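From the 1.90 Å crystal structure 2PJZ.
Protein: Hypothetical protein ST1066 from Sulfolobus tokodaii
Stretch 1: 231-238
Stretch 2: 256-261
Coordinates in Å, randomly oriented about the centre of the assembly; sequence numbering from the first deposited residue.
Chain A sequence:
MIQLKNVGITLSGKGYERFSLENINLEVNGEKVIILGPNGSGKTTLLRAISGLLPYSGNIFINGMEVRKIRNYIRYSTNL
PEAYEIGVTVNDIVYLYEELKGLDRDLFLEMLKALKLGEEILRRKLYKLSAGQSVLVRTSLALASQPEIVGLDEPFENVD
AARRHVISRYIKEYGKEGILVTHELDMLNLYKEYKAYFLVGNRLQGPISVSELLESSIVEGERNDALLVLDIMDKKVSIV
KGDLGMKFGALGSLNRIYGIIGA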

# COMPACT_ATOMS: atom_id res chain seq x y z
N ASP A 231 9.95 -17.07 -6.68
CA ASP A 231 10.33 -17.36 -8.08
C ASP A 231 10.61 -16.06 -8.86
O ASP A 231 9.73 -15.19 -8.94
CB ASP A 231 9.20 -18.15 -8.73
CG ASP A 231 8.80 -19.37 -7.90
OD1 ASP A 231 9.69 -20.16 -7.51
OD2 ASP A 231 7.60 -19.57 -7.63
N ILE A 232 11.83 -15.91 -9.40
CA ILE A 232 12.31 -14.67 -10.06
C ILE A 232 13.19 -14.92 -11.31
O ILE A 232 14.21 -15.62 -11.22
CB ILE A 232 13.12 -13.80 -9.09
CG1 ILE A 232 12.29 -13.44 -7.85
CG2 ILE A 232 13.63 -12.54 -9.78
CD1 ILE A 232 13.07 -12.79 -6.76
N MET A 233 12.85 -14.26 -12.44
CA MET A 233 13.24 -14.68 -13.83
C MET A 233 13.09 -16.20 -13.96
O MET A 233 12.00 -16.68 -14.24
CB MET A 233 14.56 -14.05 -14.38
CG MET A 233 15.24 -13.06 -13.41
SD MET A 233 15.91 -11.37 -13.88
N ASP A 234 14.14 -16.95 -13.66
CA ASP A 234 13.98 -18.40 -13.57
C ASP A 234 14.36 -18.97 -12.21
O ASP A 234 13.85 -20.02 -11.81
CB ASP A 234 14.75 -19.10 -14.69
CG ASP A 234 13.90 -19.30 -15.93
OD1 ASP A 234 12.65 -19.23 -15.81
OD2 ASP A 234 14.47 -19.53 -17.02
N LYS A 235 15.22 -18.25 -11.50
CA LYS A 235 15.78 -18.69 -10.24
C LYS A 235 14.80 -18.69 -9.06
O LYS A 235 13.62 -18.30 -9.18
CB LYS A 235 17.00 -17.83 -9.89
CG LYS A 235 17.94 -17.54 -11.07
CD LYS A 235 19.11 -16.67 -10.63
CE LYS A 235 20.39 -17.48 -10.47
NZ LYS A 235 21.60 -16.58 -10.45
N LYS A 236 15.29 -19.17 -7.93
CA LYS A 236 14.52 -19.18 -6.71
C LYS A 236 15.33 -18.45 -5.68
O LYS A 236 16.56 -18.55 -5.67
CB LYS A 236 14.21 -20.62 -6.26
CG LYS A 236 13.35 -21.40 -7.25
CD LYS A 236 12.54 -22.46 -6.54
CE LYS A 236 11.69 -23.25 -7.51
NZ LYS A 236 10.39 -22.60 -7.77
N VAL A 237 14.65 -17.67 -4.86
CA VAL A 237 15.28 -16.92 -3.79
C VAL A 237 14.53 -17.28 -2.52
O VAL A 237 13.31 -17.10 -2.43
CB VAL A 237 15.21 -15.39 -4.04
CG1 VAL A 237 15.65 -14.63 -2.83
CG2 VAL A 237 16.08 -14.99 -5.22
N SER A 238 15.25 -17.80 -1.53
CA SER A 238 14.62 -18.24 -0.30
C SER A 238 14.80 -17.25 0.82
O SER A 238 15.90 -16.73 1.05
CB SER A 238 15.15 -19.61 0.13
OG SER A 238 14.74 -20.60 -0.78
N ARG A 256 17.78 -5.06 -4.60
CA ARG A 256 18.88 -5.94 -4.28
C ARG A 256 18.52 -7.42 -4.25
O ARG A 256 19.39 -8.28 -4.31
CB ARG A 256 19.62 -5.43 -3.04
CG ARG A 256 19.96 -3.94 -3.23
CD ARG A 256 21.32 -3.51 -2.71
NE ARG A 256 21.49 -2.08 -2.96
CZ ARG A 256 21.39 -1.14 -2.03
NH1 ARG A 256 21.14 -1.49 -0.78
NH2 ARG A 256 21.57 0.14 -2.33
N ILE A 257 17.22 -7.73 -4.22
CA ILE A 257 16.76 -9.09 -4.44
C ILE A 257 17.20 -9.62 -5.82
O ILE A 257 17.57 -10.80 -5.96
CB ILE A 257 15.22 -9.21 -4.32
CG1 ILE A 257 14.75 -8.82 -2.90
CG2 ILE A 257 14.77 -10.60 -4.65
CD1 ILE A 257 13.18 -8.84 -2.74
N TYR A 258 17.15 -8.76 -6.82
CA TYR A 258 17.61 -9.15 -8.16
C TYR A 258 19.13 -9.32 -8.15
O TYR A 258 19.66 -10.24 -8.76
CB TYR A 258 17.24 -8.07 -9.17
CG TYR A 258 15.75 -7.89 -9.31
CD1 TYR A 258 14.95 -8.95 -9.70
CD2 TYR A 258 15.14 -6.65 -9.06
CE1 TYR A 258 13.59 -8.80 -9.85
CE2 TYR A 258 13.77 -6.50 -9.22
CZ TYR A 258 13.01 -7.58 -9.61
OH TYR A 258 11.65 -7.46 -9.77
N GLY A 259 19.79 -8.42 -7.44
CA GLY A 259 21.25 -8.38 -7.33
C GLY A 259 21.85 -9.57 -6.63
O GLY A 259 22.79 -10.18 -7.14
N ILE A 260 21.32 -9.93 -5.45
CA ILE A 260 21.89 -11.10 -4.76
C ILE A 260 21.93 -12.32 -5.68
O ILE A 260 22.76 -13.21 -5.50
CB ILE A 260 21.21 -11.45 -3.40
CG1 ILE A 260 19.84 -12.10 -3.61
CG2 ILE A 260 21.19 -10.22 -2.47
CD1 ILE A 260 19.65 -13.37 -2.82
N ILE A 261 21.06 -12.36 -6.70
CA ILE A 261 21.05 -13.48 -7.65
C ILE A 261 21.75 -13.17 -8.99
O ILE A 261 21.73 -13.97 -9.94
CB ILE A 261 19.63 -14.04 -7.86
CG1 ILE A 261 18.70 -13.02 -8.53
CG2 ILE A 261 19.06 -14.48 -6.51
CD1 ILE A 261 17.31 -13.55 -8.77

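A single polar link joins these two otherwise apolar surfaces, and it runs from a lysine side chain to a main-chain carbonyl: Lys235 NZ donates a hydrogen bond to Ile261 O at 2.7 Å. The ammonium group thus meets a neutral acceptor that has lone pairs to offer, without a carboxylate partner across the contact. On the way to that oxygen the aliphatic part of the lysine passes over the isoleucine, with Lys235 CD 3.9 Å from Ile261 CB, so one residue supplies both a polar tip and a hydrocarbon stem.

The first stretch is a tight hairpin. Strand 231-232 turns through a type II' beta turn from Ile232 to Lys235 and returns as strand 235-238. Met233, at phi/psi 42/-90, and Asp234 occupy the turn's central positions. The first and last residues of the turn are joined by two backbone hydrogen bonds, Ile232 N to Lys235 O at 3.0 Å and, weakly, Lys235 N to Ile232 O at 2.8 Å. A salt bridge between Lys236 NZ and Asp231 OD1, 2.6 Å long, also ties the two strands together. The CA-to-CB bond of Lys236 points away from the second stretch, whereas those of Lys235 and Val237 point toward it, following the alternation expected of an extended strand.

The second stretch presents a short helical segment to this hairpin, with Ile260 N hydrogen-bonded to Arg256 O at 2.8 Å. The backbones remain well apart: the CA atoms of Ile232 and Tyr258 are 7.9 Å from each other, and those of Val237 and Ile261 are 7.7 Å apart. Side chains fill the space between them.

Ile232 is buried and meets three residues. Ile232 CD1 lies 3.5 Å from Ile257 CG2, while Ile232 CG2 packs against Tyr258 CE1 at 3.7 Å and Ile261 CD1 at 3.9 Å. The methyl group approaches the edge of the tyrosine ring, near the ring plane, so this is an apolar edge contact rather than packing on the aromatic face. The CA-to-CB bond of Tyr258 points sideways, but the end of its side chain comes nearer to the hairpin.

On the returning strand, Val237 CG2 touches Ile261 CG2 at 3.3 Å, a close approach for two methyl groups, and Val237 CG1 lies 4.2 Å from Ile260 CD1. Ile261 has the largest area covered by the other stretch, 103 Å², and meets Ile232, Lys235 and Val237. Its branched side chain joins the apolar cluster while its carbonyl receives the lysine. In all, the contact buries 376 Å², summed over both sides.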